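Local structure of orotidine 5'-phosphate decarboxylase (Methanocaldococcus jannaschii, 4LUI) at residues 112-117 against 128-133; 106-111 against 141-146; 174-179 against 200-205; 50-55 against 66-71; 145-150 against 169-174. The protein probably catalyses the decarboxylation of orotidine 5'-monophosphate to UMP, the last step of de novo UMP synthesis, as a homodimeric TIM-barrel enzyme. One frame throughout, in Å; residues are numbered along the deposited sequence.

Contact 1: 112-117 against 128-133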
# COMPACT_ATOMS: atom_id res chain seq x y z
N ASP B 112 9.40 -1.31 -13.43
CA ASP B 112 8.20 -1.28 -14.26
C ASP B 112 6.99 -0.83 -13.45
O ASP B 112 6.15 -0.09 -13.95
CB ASP B 112 7.95 -2.61 -15.00
CG ASP B 112 7.85 -3.81 -14.07
OD1 ASP B 112 8.10 -3.68 -12.85
OD2 ASP B 112 7.53 -4.91 -14.59
N SER B 113 6.92 -1.26 -12.20
CA SER B 113 5.81 -0.86 -11.34
C SER B 113 5.83 0.64 -11.07
O SER B 113 4.79 1.30 -11.05
CB SER B 113 5.83 -1.64 -10.04
OG SER B 113 5.56 -3.00 -10.29
N VAL B 114 7.02 1.19 -10.87
CA VAL B 114 7.15 2.62 -10.65
C VAL B 114 6.79 3.41 -11.92
O VAL B 114 6.02 4.37 -11.88
CB VAL B 114 8.56 2.99 -10.17
CG1 VAL B 114 8.71 4.50 -10.09
CG2 VAL B 114 8.85 2.34 -8.81
N LYS B 115 7.34 2.96 -13.05
CA LYS B 115 7.05 3.57 -14.36
C LYS B 115 5.55 3.62 -14.67
O LYS B 115 5.06 4.59 -15.23
CB LYS B 115 7.79 2.79 -15.46
CG LYS B 115 9.27 3.12 -15.57
CD LYS B 115 9.91 2.32 -16.71
CE LYS B 115 11.27 2.87 -17.13
NZ LYS B 115 11.17 4.24 -17.71
N ALA B 116 4.83 2.56 -14.30
CA ALA B 116 3.39 2.52 -14.52
C ALA B 116 2.68 3.69 -13.84
O ALA B 116 1.79 4.31 -14.42
CB ALA B 116 2.81 1.19 -14.04
N VAL B 117 3.09 4.00 -12.62
CA VAL B 117 2.55 5.15 -11.91
C VAL B 117 3.00 6.46 -12.57
O VAL B 117 2.19 7.36 -12.79
CB VAL B 117 2.96 5.14 -10.45
CG1 VAL B 117 2.38 6.34 -9.73
CG2 VAL B 117 2.46 3.86 -9.80
N VAL B 128 5.12 11.76 -8.81
CA VAL B 128 5.40 10.43 -8.25
C VAL B 128 6.59 10.53 -7.30
O VAL B 128 7.62 11.12 -7.63
CB VAL B 128 5.71 9.43 -9.36
CG1 VAL B 128 6.02 8.04 -8.78
CG2 VAL B 128 4.57 9.37 -10.33
N ILE B 129 6.44 9.97 -6.11
CA ILE B 129 7.41 10.11 -5.05
C ILE B 129 7.78 8.70 -4.61
O ILE B 129 6.89 7.90 -4.32
CB ILE B 129 6.79 10.89 -3.87
CG1 ILE B 129 6.44 12.33 -4.30
CG2 ILE B 129 7.69 10.86 -2.66
CD1 ILE B 129 5.36 12.99 -3.45
N MET B 130 9.06 8.37 -4.58
CA MET B 130 9.45 7.00 -4.25
C MET B 130 9.98 6.87 -2.82
O MET B 130 10.84 7.65 -2.41
CB MET B 130 10.54 6.50 -5.21
CG MET B 130 10.97 5.05 -4.91
SD MET B 130 12.45 4.55 -5.81
CE MET B 130 11.90 4.88 -7.47
N VAL B 131 9.48 5.88 -2.08
CA VAL B 131 10.09 5.54 -0.81
C VAL B 131 11.40 4.83 -1.07
O VAL B 131 11.42 3.76 -1.68
CB VAL B 131 9.22 4.56 -0.02
CG1 VAL B 131 9.91 4.21 1.30
CG2 VAL B 131 7.86 5.14 0.25
N THR B 132 12.51 5.41 -0.61
CA THR B 132 13.80 4.75 -0.78
C THR B 132 14.35 4.18 0.52
O THR B 132 15.27 3.36 0.50
CB THR B 132 14.88 5.69 -1.36
OG1 THR B 132 15.16 6.75 -0.42
CG2 THR B 132 14.45 6.28 -2.72
N GLU B 133 13.79 4.60 1.65
CA GLU B 133 14.37 4.26 2.94
C GLU B 133 13.34 4.51 4.04
O GLU B 133 12.60 5.49 3.98
CB GLU B 133 15.64 5.11 3.15
CG GLU B 133 16.56 4.68 4.28
CD GLU B 133 17.99 5.18 4.09
OE1 GLU B 133 18.39 5.44 2.93
OE2 GLU B 133 18.71 5.31 5.11
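Val114 and Val117, one turn apart on the helix, face Met130 and Val128 on the strand, and everything that crosses between the two segments is apolar. The closer pair is Val117 with Val128: Val117 CG1 lies 3.8 Å from Val128 CG2 and 4.1 Å from Val128 CG1, so a single methyl rests against both branches of its partner. The two side chains cross at an oblique angle. The second pair is made from the strand's side by a long reach. The Met130 side chain sets out extended, with CG opposite the backbone N (chi1 -179°), and then bends at its last torsion (chi3 -56°), which brings the terminal methyl round to the helix. Met130 CE stands 4.1 Å from Val114 CG1 and meets the other methyl, CG2, at nearly the same distance; the valine and methionine chains run about at right angles.

Polar contacts fix the two elements from outside this patch. Ser113 OG is hydrogen-bonded to Asp84 O, and the carbonyl O of Ser113 pairs with Asn89 ND2, both at the start of the helix. On the strand, Val128 N is hydrogen-bonded to Asp160 OD2.

Other walls close the patch: Val114 also packs on Leu157 of helix 147-157, while Val117 touches Ala93 of helix 86-97 and Ile103 and Val105 of strand 102-106. This is the usual interior of a beta-alpha-beta crossover in a TIM barrel, with helix 111-124 laid over strand 127-131, into which it leads.

Contact 2: 106-111 against 141-146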
# COMPACT_ATOMS: atom_id res chain seq x y z
N HIS B 106 6.35 2.54 -3.57
CA HIS B 106 7.56 1.78 -3.23
C HIS B 106 8.37 1.53 -4.48
O HIS B 106 7.82 1.27 -5.55
CB HIS B 106 7.21 0.43 -2.58
CG HIS B 106 7.04 0.51 -1.09
ND1 HIS B 106 8.08 0.80 -0.23
CD2 HIS B 106 5.95 0.32 -0.31
CE1 HIS B 106 7.64 0.78 1.01
NE2 HIS B 106 6.34 0.51 0.99
N GLY B 107 9.69 1.63 -4.35
CA GLY B 107 10.58 1.22 -5.42
C GLY B 107 10.93 -0.25 -5.35
O GLY B 107 11.42 -0.82 -6.33
N PHE B 108 10.71 -0.89 -4.19
CA PHE B 108 11.18 -2.28 -4.03
C PHE B 108 10.52 -3.28 -4.98
O PHE B 108 11.09 -4.33 -5.26
CB PHE B 108 11.22 -2.77 -2.56
CG PHE B 108 9.88 -3.14 -1.96
CD1 PHE B 108 9.25 -2.30 -1.06
CD2 PHE B 108 9.28 -4.36 -2.25
CE1 PHE B 108 8.02 -2.66 -0.47
CE2 PHE B 108 8.06 -4.72 -1.67
CZ PHE B 108 7.43 -3.86 -0.79
N VAL B 109 9.35 -2.93 -5.50
CA VAL B 109 8.64 -3.81 -6.43
C VAL B 109 9.17 -3.69 -7.86
O VAL B 109 8.74 -4.43 -8.75
CB VAL B 109 7.09 -3.65 -6.34
CG1 VAL B 109 6.61 -4.01 -4.94
CG2 VAL B 109 6.67 -2.24 -6.66
N GLY B 110 10.12 -2.79 -8.09
CA GLY B 110 10.84 -2.78 -9.36
C GLY B 110 10.52 -1.60 -10.24
O GLY B 110 9.56 -0.86 -10.02
N GLU B 111 11.32 -1.43 -11.28
CA GLU B 111 11.20 -0.29 -12.18
C GLU B 111 9.88 -0.19 -12.90
O GLU B 111 9.32 0.89 -13.04
CB GLU B 111 12.29 -0.35 -13.25
CG GLU B 111 13.60 0.25 -12.84
CD GLU B 111 14.55 0.37 -14.01
OE1 GLU B 111 14.08 0.49 -15.15
OE2 GLU B 111 15.77 0.34 -13.77
N GLN B 141 16.00 -5.41 7.71
CA GLN B 141 16.21 -6.75 7.17
C GLN B 141 16.39 -6.80 5.65
O GLN B 141 17.36 -7.38 5.16
CB GLN B 141 15.08 -7.70 7.60
CG GLN B 141 15.34 -9.15 7.17
CD GLN B 141 14.40 -10.17 7.81
OE1 GLN B 141 13.40 -9.82 8.43
NE2 GLN B 141 14.74 -11.44 7.66
N PHE B 142 15.44 -6.21 4.92
CA PHE B 142 15.46 -6.27 3.46
C PHE B 142 15.51 -4.90 2.79
O PHE B 142 16.12 -4.76 1.73
CB PHE B 142 14.22 -7.01 2.94
CG PHE B 142 14.06 -8.38 3.51
CD1 PHE B 142 15.02 -9.36 3.30
CD2 PHE B 142 12.94 -8.69 4.27
CE1 PHE B 142 14.86 -10.63 3.83
CE2 PHE B 142 12.78 -9.95 4.80
CZ PHE B 142 13.73 -10.91 4.58
N LEU B 143 14.82 -3.91 3.36
CA LEU B 143 14.79 -2.58 2.76
C LEU B 143 16.11 -1.85 2.90
O LEU B 143 16.66 -1.33 1.93
CB LEU B 143 13.67 -1.73 3.39
CG LEU B 143 12.30 -1.87 2.75
CD1 LEU B 143 11.27 -1.16 3.62
CD2 LEU B 143 12.32 -1.27 1.34
N GLN B 144 16.62 -1.76 4.13
CA GLN B 144 17.84 -0.97 4.34
C GLN B 144 19.06 -1.42 3.51
O GLN B 144 19.77 -0.57 2.97
CB GLN B 144 18.18 -0.88 5.84
CG GLN B 144 19.19 0.23 6.17
CD GLN B 144 18.61 1.62 5.99
OE1 GLN B 144 17.40 1.82 6.10
NE2 GLN B 144 19.48 2.60 5.74
N PRO B 145 19.29 -2.75 3.36
CA PRO B 145 20.44 -3.15 2.53
C PRO B 145 20.42 -2.60 1.10
O PRO B 145 21.50 -2.48 0.50
CB PRO B 145 20.32 -4.68 2.49
CG PRO B 145 19.64 -5.03 3.79
CD PRO B 145 18.65 -3.92 3.99
N ILE B 146 19.23 -2.27 0.58
CA ILE B 146 19.11 -1.76 -0.78
C ILE B 146 18.77 -0.26 -0.84
O ILE B 146 18.35 0.25 -1.87
CB ILE B 146 18.06 -2.54 -1.61
CG1 ILE B 146 16.65 -2.29 -1.07
CG2 ILE B 146 18.40 -4.02 -1.63
CD1 ILE B 146 15.53 -2.74 -2.00
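Two beta-alpha loops at the mouth of the TIM barrel meet here, Phe108 from the loop after strand 102-106 touching Leu143 and Ile146 from the loop after strand 127-131. Phe108 CD1 comes within 4.0 Å of Leu143 CD2, the methyl approaching the ring at a slant. Farther back along the same side chain, Phe108 CB has Ile146 CD1 at 4.3 Å. No hydrogen bond spans the loops, so the join rests on these apolar touches.

The ring is aimed by its first torsion (chi1 77°), which sets CG between the backbone N and the carbonyl carbon. From there the edge of Phe108 points at its neighbour His106: Phe108 CE1 sits 3.3 Å above the imidazole plane, over the ring centre. The backbone under Phe108 is a type I turn closed by Gly110 N to Gly107 O at 2.9 Å. Gly110 then occupies the N-cap position of helix 111-124, and its backbone (phi 110°) is one that only glycine takes comfortably. In the other loop, Ile146 N bonds to Leu143 O at 3.1 Å, and Ile146 is in turn at the N-cap position of helix 147-157.

The second subunit covers the ring from outside: Phe108 stacks on Phe108 of that subunit and meets its His106 edge-to-face. With the side chain of Lys81, the predicted proton donor, about 7 Å from that of Phe108, the arrangement belongs to a dimer interface built beside the active-site mouth.

Contact 3: 174-179 against 200-205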
# COMPACT_ATOMS: atom_id res chain seq x y z
N GLU B 174 23.90 11.78 2.68
CA GLU B 174 24.31 10.77 1.71
C GLU B 174 23.19 10.46 0.72
O GLU B 174 23.43 10.32 -0.48
CB GLU B 174 24.75 9.50 2.43
CG GLU B 174 26.03 9.66 3.22
CD GLU B 174 26.36 8.44 4.06
OE1 GLU B 174 25.43 7.73 4.48
OE2 GLU B 174 27.56 8.20 4.30
N ILE B 175 21.97 10.36 1.24
CA ILE B 175 20.81 10.10 0.40
C ILE B 175 20.59 11.20 -0.64
O ILE B 175 20.41 10.92 -1.82
CB ILE B 175 19.55 9.89 1.27
CG1 ILE B 175 19.71 8.64 2.14
CG2 ILE B 175 18.32 9.74 0.41
CD1 ILE B 175 18.73 8.58 3.30
N LYS B 176 20.61 12.46 -0.21
CA LYS B 176 20.44 13.58 -1.13
C LYS B 176 21.51 13.58 -2.20
O LYS B 176 21.25 13.92 -3.35
CB LYS B 176 20.48 14.92 -0.38
CG LYS B 176 19.15 15.34 0.21
CD LYS B 176 19.24 16.68 0.92
CE LYS B 176 19.64 17.80 -0.02
NZ LYS B 176 18.51 18.29 -0.86
N GLU B 177 22.73 13.20 -1.82
CA GLU B 177 23.85 13.28 -2.75
C GLU B 177 23.80 12.19 -3.82
O GLU B 177 24.27 12.40 -4.93
CB GLU B 177 25.18 13.30 -2.00
CG GLU B 177 25.36 14.59 -1.18
CD GLU B 177 26.73 14.72 -0.55
OE1 GLU B 177 27.53 13.77 -0.63
OE2 GLU B 177 27.01 15.80 0.03
N ILE B 178 23.20 11.05 -3.49
CA ILE B 178 23.00 9.99 -4.47
C ILE B 178 21.79 10.28 -5.37
O ILE B 178 21.90 10.23 -6.59
CB ILE B 178 22.80 8.63 -3.79
CG1 ILE B 178 24.06 8.18 -3.07
CG2 ILE B 178 22.36 7.58 -4.80
CD1 ILE B 178 23.80 7.06 -2.05
N ALA B 179 20.64 10.56 -4.76
CA ALA B 179 19.42 10.78 -5.53
C ALA B 179 19.43 12.09 -6.33
O ALA B 179 18.97 12.12 -7.47
CB ALA B 179 18.19 10.73 -4.62
N ASN B 200 20.10 22.68 7.41
CA ASN B 200 21.20 23.16 6.58
C ASN B 200 21.51 22.22 5.41
O ASN B 200 22.25 22.58 4.49
CB ASN B 200 22.45 23.40 7.42
CG ASN B 200 22.72 22.26 8.39
OD1 ASN B 200 22.59 21.09 8.04
ND2 ASN B 200 23.10 22.61 9.62
N ILE B 201 20.92 21.03 5.46
CA ILE B 201 21.06 20.02 4.42
C ILE B 201 19.95 20.19 3.39
O ILE B 201 20.14 19.92 2.21
CB ILE B 201 20.93 18.59 5.03
CG1 ILE B 201 22.05 18.36 6.05
CG2 ILE B 201 20.97 17.52 3.94
CD1 ILE B 201 22.07 16.95 6.61
N LEU B 202 18.80 20.67 3.84
CA LEU B 202 17.62 20.78 3.00
C LEU B 202 17.51 22.14 2.32
O LEU B 202 18.14 23.11 2.75
CB LEU B 202 16.36 20.50 3.83
CG LEU B 202 16.36 19.15 4.56
CD1 LEU B 202 15.20 19.06 5.54
CD2 LEU B 202 16.31 17.98 3.57
N ASP B 203 16.74 22.21 1.24
CA ASP B 203 16.46 23.50 0.60
C ASP B 203 14.97 23.67 0.30
O ASP B 203 14.13 22.87 0.77
CB ASP B 203 17.33 23.74 -0.65
CG ASP B 203 17.05 22.77 -1.80
OD1 ASP B 203 15.99 22.12 -1.82
OD2 ASP B 203 17.91 22.68 -2.70
N GLU B 204 14.65 24.70 -0.48
CA GLU B 204 13.26 25.11 -0.70
C GLU B 204 12.48 24.11 -1.55
O GLU B 204 11.25 24.20 -1.64
CB GLU B 204 13.20 26.53 -1.31
CG GLU B 204 13.54 26.61 -2.79
CD GLU B 204 15.02 26.80 -3.04
OE1 GLU B 204 15.83 26.54 -2.12
OE2 GLU B 204 15.37 27.22 -4.17
N ASN B 205 13.18 23.16 -2.15
CA ASN B 205 12.51 22.09 -2.88
C ASN B 205 12.31 20.81 -2.09
O ASN B 205 11.63 19.89 -2.54
CB ASN B 205 13.21 21.83 -4.20
CG ASN B 205 13.08 22.99 -5.14
OD1 ASN B 205 11.97 23.44 -5.44
ND2 ASN B 205 14.21 23.53 -5.58
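Lys176 spans from helix 169-179 to the loop carrying Ile201 and Leu202, and its chain can be walked outward atom by atom. CB leaves the helix toward the loop, and CG follows beside the backbone N (chi1 -84°), carrying the chain clear of the helix before any close approach. CD is the first atom to land: Lys176 CD lies 3.6 Å from both the branch methyl Ile201 CG2 and the carbonyl oxygen Ile201 O, and Leu202 CD2 is 4.2 Å from the same atom. A bend at chi3 (61°) lays CE against the loop backbone, and a second at chi4 (79°) turns NZ off to the side. Lys176 CE is 3.1 Å from Ile201 O, a close methylene-to-carbonyl approach rather than a hydrogen bond.

NZ forms its salt bridge with Asp206 OD2, just past the segment, while Asp203 OD1 is 4.7 Å from Lys176 NZ, near but not in contact. Asp203 OD1 is occupied in an Asx turn, taking Asn205 N at 3.0 Å from above the carboxylate plane. Asp206 OD2 also accepts from Asp203 N and so ties the turn to the lysine.

The chemistry is split along one side chain: CD lies on the isoleucine and leucine methyls, CE on the carbonyl oxygen, and the charged end probably offsets the negative potential of two aspartates where the loop leads into strand 207-210.

Contact 4: 50-55 against 66-71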
# COMPACT_ATOMS: atom_id res chain seq x y z
N ILE B 50 -0.25 18.77 2.15
CA ILE B 50 -0.97 17.88 3.06
C ILE B 50 -0.81 16.45 2.55
O ILE B 50 -1.06 16.19 1.37
CB ILE B 50 -2.47 18.24 3.12
CG1 ILE B 50 -2.64 19.67 3.66
CG2 ILE B 50 -3.22 17.24 4.02
CD1 ILE B 50 -4.04 20.19 3.60
N LYS B 51 -0.38 15.55 3.43
CA LYS B 51 -0.18 14.14 3.09
C LYS B 51 -1.27 13.31 3.76
O LYS B 51 -1.47 13.38 4.98
CB LYS B 51 1.22 13.68 3.54
CG LYS B 51 1.61 12.26 3.13
CD LYS B 51 3.06 11.90 3.50
CE LYS B 51 3.25 11.67 5.00
NZ LYS B 51 2.54 10.45 5.49
N VAL B 52 -1.99 12.52 2.95
CA VAL B 52 -3.06 11.69 3.47
C VAL B 52 -2.74 10.23 3.18
O VAL B 52 -2.13 9.90 2.15
CB VAL B 52 -4.43 12.05 2.88
CG1 VAL B 52 -4.85 13.47 3.32
CG2 VAL B 52 -4.43 11.92 1.38
N GLY B 53 -3.15 9.35 4.09
CA GLY B 53 -2.87 7.94 3.92
C GLY B 53 -4.13 7.10 3.84
O GLY B 53 -5.24 7.62 3.93
N TYR B 54 -3.95 5.79 3.70
CA TYR B 54 -5.08 4.87 3.64
C TYR B 54 -6.04 4.84 4.83
O TYR B 54 -7.24 4.67 4.63
CB TYR B 54 -4.59 3.46 3.31
CG TYR B 54 -4.33 3.25 1.83
CD1 TYR B 54 -5.29 3.59 0.88
CD2 TYR B 54 -3.14 2.69 1.38
CE1 TYR B 54 -5.08 3.38 -0.46
CE2 TYR B 54 -2.92 2.47 0.02
CZ TYR B 54 -3.90 2.83 -0.89
OH TYR B 54 -3.72 2.64 -2.25
N PRO B 55 -5.53 4.94 6.07
CA PRO B 55 -6.52 4.86 7.16
C PRO B 55 -7.61 5.93 7.06
O PRO B 55 -8.79 5.63 7.28
CB PRO B 55 -5.66 5.03 8.42
CG PRO B 55 -4.30 4.47 7.99
CD PRO B 55 -4.14 4.95 6.58
N LYS B 66 -10.77 15.00 -2.61
CA LYS B 66 -11.49 16.04 -3.35
C LYS B 66 -11.90 17.18 -2.43
O LYS B 66 -11.70 18.35 -2.75
CB LYS B 66 -12.74 15.45 -4.02
CG LYS B 66 -13.61 16.48 -4.76
CD LYS B 66 -14.81 15.84 -5.49
CE LYS B 66 -15.85 15.28 -4.52
NZ LYS B 66 -17.13 14.89 -5.21
N GLU B 67 -12.44 16.83 -1.27
CA GLU B 67 -12.95 17.83 -0.33
C GLU B 67 -11.82 18.64 0.27
O GLU B 67 -11.96 19.84 0.48
CB GLU B 67 -13.76 17.17 0.79
CG GLU B 67 -15.08 16.58 0.34
CD GLU B 67 -16.03 17.62 -0.23
OE1 GLU B 67 -16.17 18.70 0.39
OE2 GLU B 67 -16.62 17.36 -1.29
N ILE B 68 -10.71 17.97 0.57
CA ILE B 68 -9.52 18.63 1.10
C ILE B 68 -9.03 19.64 0.07
O ILE B 68 -8.56 20.73 0.43
CB ILE B 68 -8.42 17.60 1.49
CG1 ILE B 68 -8.79 16.91 2.81
CG2 ILE B 68 -7.06 18.28 1.65
CD1 ILE B 68 -7.87 15.76 3.20
N LYS B 69 -9.20 19.31 -1.21
CA LYS B 69 -8.84 20.21 -2.30
C LYS B 69 -9.80 21.38 -2.50
O LYS B 69 -9.38 22.46 -2.93
CB LYS B 69 -8.66 19.44 -3.62
CG LYS B 69 -7.39 18.62 -3.69
CD LYS B 69 -6.15 19.52 -3.70
CE LYS B 69 -6.00 20.23 -5.03
NZ LYS B 69 -4.65 20.86 -5.17
N LYS B 70 -11.07 21.20 -2.18
CA LYS B 70 -12.01 22.32 -2.26
C LYS B 70 -11.64 23.36 -1.20
O LYS B 70 -12.12 24.50 -1.26
CB LYS B 70 -13.45 21.86 -2.02
CG LYS B 70 -14.09 21.04 -3.15
CD LYS B 70 -15.55 20.72 -2.82
CE LYS B 70 -16.14 19.66 -3.74
NZ LYS B 70 -17.39 19.04 -3.19
N LEU B 71 -10.78 22.98 -0.26
CA LEU B 71 -10.60 23.73 0.98
C LEU B 71 -9.33 24.57 1.11
O LEU B 71 -9.39 25.71 1.55
CB LEU B 71 -10.67 22.77 2.17
CG LEU B 71 -11.62 23.11 3.32
CD1 LEU B 71 -13.05 23.23 2.82
CD2 LEU B 71 -11.52 22.05 4.40
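No ring or other flat group enters the TIM-barrel strand-helix packing where Ile50 and Val52 of strand 49-53 meet Ile68 of helix 63-72; the flat groups lie beside it. Tyr54, just beyond the strand, stacks on Phe80 and also on Tyr54 of the second subunit. On the helix, next to Ile68, Glu67 holds out its carboxylate, and Lys70 NZ meets Glu67 OE2 on the syn side, 24° out of the plane, in a 2.7 Å salt bridge within the helix.

The patch itself is a helix of the outer layer pressed on a strand of the parallel sheet, with no hydrogen bond from one segment to the other. Ile68 works both of its branches. Its long arm runs opposite the carbonyl carbon (chi1 -75°) and puts Ile68 CD1 tip to tip with Val52, 3.8 Å from Val52 CG1. The shorter branch, Ile68 CG2, takes Ile50 CD1 at 4.1 Å. Leu28 and Val76 also border Ile68, and Val40 of helix 33-43 borders Ile50, so the buried patch continues toward the neighbouring units.

While Ile50 and Val52 face the helix, Lys51 between them turns to the barrel interior. It is predicted to bind substrate, and its NZ is salt-bridged to OD2 of Asp79, another predicted substrate contact.

Contact 5: 145-150 against 169-174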
# COMPACT_ATOMS: atom_id res chain seq x y z
N PRO B 145 19.29 -2.75 3.36
CA PRO B 145 20.44 -3.15 2.53
C PRO B 145 20.42 -2.60 1.10
O PRO B 145 21.50 -2.48 0.50
CB PRO B 145 20.32 -4.68 2.49
CG PRO B 145 19.64 -5.03 3.79
CD PRO B 145 18.65 -3.92 3.99
N ILE B 146 19.23 -2.27 0.58
CA ILE B 146 19.11 -1.76 -0.78
C ILE B 146 18.77 -0.26 -0.84
O ILE B 146 18.35 0.25 -1.87
CB ILE B 146 18.06 -2.54 -1.61
CG1 ILE B 146 16.65 -2.29 -1.07
CG2 ILE B 146 18.40 -4.02 -1.63
CD1 ILE B 146 15.53 -2.74 -2.00
N ALA B 147 18.96 0.44 0.27
CA ALA B 147 18.57 1.85 0.34
C ALA B 147 19.30 2.70 -0.72
O ALA B 147 18.71 3.61 -1.30
CB ALA B 147 18.83 2.41 1.73
N ASP B 148 20.57 2.41 -0.97
CA ASP B 148 21.31 3.17 -1.99
C ASP B 148 20.87 2.78 -3.40
O ASP B 148 20.80 3.63 -4.29
CB ASP B 148 22.83 3.04 -1.82
CG ASP B 148 23.36 3.86 -0.66
OD1 ASP B 148 22.58 4.62 -0.05
OD2 ASP B 148 24.57 3.76 -0.37
N LYS B 149 20.55 1.50 -3.59
CA LYS B 149 20.06 1.04 -4.88
C LYS B 149 18.74 1.71 -5.22
O LYS B 149 18.47 2.02 -6.38
CB LYS B 149 19.90 -0.48 -4.88
CG LYS B 149 21.22 -1.22 -4.81
CD LYS B 149 22.08 -0.86 -6.01
CE LYS B 149 23.41 -1.60 -6.00
NZ LYS B 149 24.16 -1.31 -7.26
N LEU B 150 17.92 1.94 -4.20
CA LEU B 150 16.63 2.58 -4.41
C LEU B 150 16.77 4.06 -4.76
O LEU B 150 16.07 4.55 -5.64
CB LEU B 150 15.71 2.40 -3.20
CG LEU B 150 15.13 0.99 -3.03
CD1 LEU B 150 14.32 0.92 -1.74
CD2 LEU B 150 14.24 0.62 -4.22
N PRO B 169 21.41 12.68 10.39
CA PRO B 169 21.68 13.78 9.44
C PRO B 169 22.75 13.39 8.43
O PRO B 169 22.63 13.70 7.24
CB PRO B 169 22.21 14.89 10.34
CG PRO B 169 21.54 14.63 11.68
CD PRO B 169 21.52 13.13 11.79
N GLU B 170 23.78 12.71 8.90
CA GLU B 170 24.87 12.30 8.01
C GLU B 170 24.34 11.36 6.93
O GLU B 170 24.79 11.40 5.79
CB GLU B 170 25.99 11.64 8.80
CG GLU B 170 26.65 12.54 9.85
CD GLU B 170 25.96 12.52 11.21
OE1 GLU B 170 24.85 11.96 11.33
OE2 GLU B 170 26.54 13.07 12.18
N ARG B 171 23.38 10.52 7.29
CA ARG B 171 22.77 9.59 6.34
C ARG B 171 21.86 10.32 5.36
O ARG B 171 21.82 9.99 4.17
CB ARG B 171 22.01 8.49 7.08
CG ARG B 171 21.24 7.54 6.19
CD ARG B 171 22.17 6.73 5.27
NE ARG B 171 21.37 6.00 4.29
CZ ARG B 171 21.85 5.48 3.16
NH1 ARG B 171 23.15 5.58 2.86
NH2 ARG B 171 21.03 4.85 2.33
N LEU B 172 21.12 11.31 5.86
CA LEU B 172 20.26 12.12 5.00
C LEU B 172 21.10 12.83 3.93
O LEU B 172 20.72 12.88 2.75
CB LEU B 172 19.48 13.14 5.85
CG LEU B 172 18.45 14.01 5.12
CD1 LEU B 172 17.42 13.16 4.41
CD2 LEU B 172 17.76 14.94 6.12
N LYS B 173 22.25 13.36 4.33
CA LYS B 173 23.15 14.00 3.38
C LYS B 173 23.60 13.02 2.29
O LYS B 173 23.65 13.37 1.11
CB LYS B 173 24.36 14.60 4.11
CG LYS B 173 25.31 15.36 3.21
CD LYS B 173 26.38 16.06 4.02
CE LYS B 173 27.30 16.90 3.14
NZ LYS B 173 28.20 16.06 2.31
N GLU B 174 23.90 11.78 2.68
CA GLU B 174 24.31 10.77 1.71
C GLU B 174 23.19 10.46 0.72
O GLU B 174 23.43 10.32 -0.48
CB GLU B 174 24.75 9.50 2.43
CG GLU B 174 26.03 9.66 3.22
CD GLU B 174 26.36 8.44 4.06
OE1 GLU B 174 25.43 7.73 4.48
OE2 GLU B 174 27.56 8.20 4.30
O HOH W 1 25.82 5.69 1.15
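Arg171 reaches across from its helix to grip Asp148 and touch Ala147, and the tight part of the contact is this one guanidinium. Both terminal nitrogens hold the same oxygen, end-on: Arg171 NH2 to Asp148 OD1 at 2.8 Å (148° at the hydrogen) and NH1 to OD1 at 3.1 Å, less straight. OD1 lies close to the guanidinium plane, and the carboxylate is turned 26° from it. Ala147 CB comes to 3.3 Å from Arg171 NH2, oblique to the guanidinium. NH2 has a second anionic partner in Glu133 OE1, so two carboxylates share it. A bend at chi2 (64°) turns the arginine toward the Glu174 side of its helix, where it reaches Asp148.

The other side is looser and wetter. A water donates to Asp148 OD2 at 2.8 Å and is held only weakly by NH1. Glu174 OE1, one turn on, sits 3.5 Å from Arg171 NH1 as a long ion pair and completes a salt-bridge network of three residues.

Phe142 of the second subunit packs on Ile146, Lys149 and Leu150. Within the TIM barrel, the bridge links the first turns of helices 147-157 and 169-179, which follow strands 127-131 and 161-163.

Overall arrangement
Contacts 1, 2, 3 and 5 are a touching group on one side of the barrel. The centre of contact 2 is 11 Å from that of contact 1, and the centre of contact 3 is 11 Å from that of contact 5. Glu133 of contact 1 is salt-bridged to Arg171 of contact 5. Leu150 is shared packing, touching Gly107 and Phe108 of contact 2 and Met130 and Thr132 of contact 1, while helix 169-179 serves both contacts 3 and 5. Contact 4 lies across the barrel, its centre about 27 Å from that of contact 2. The Met130 side chain is about 9 Å from that of Lys81, the predicted proton donor, and contact 4 contributes Lys51.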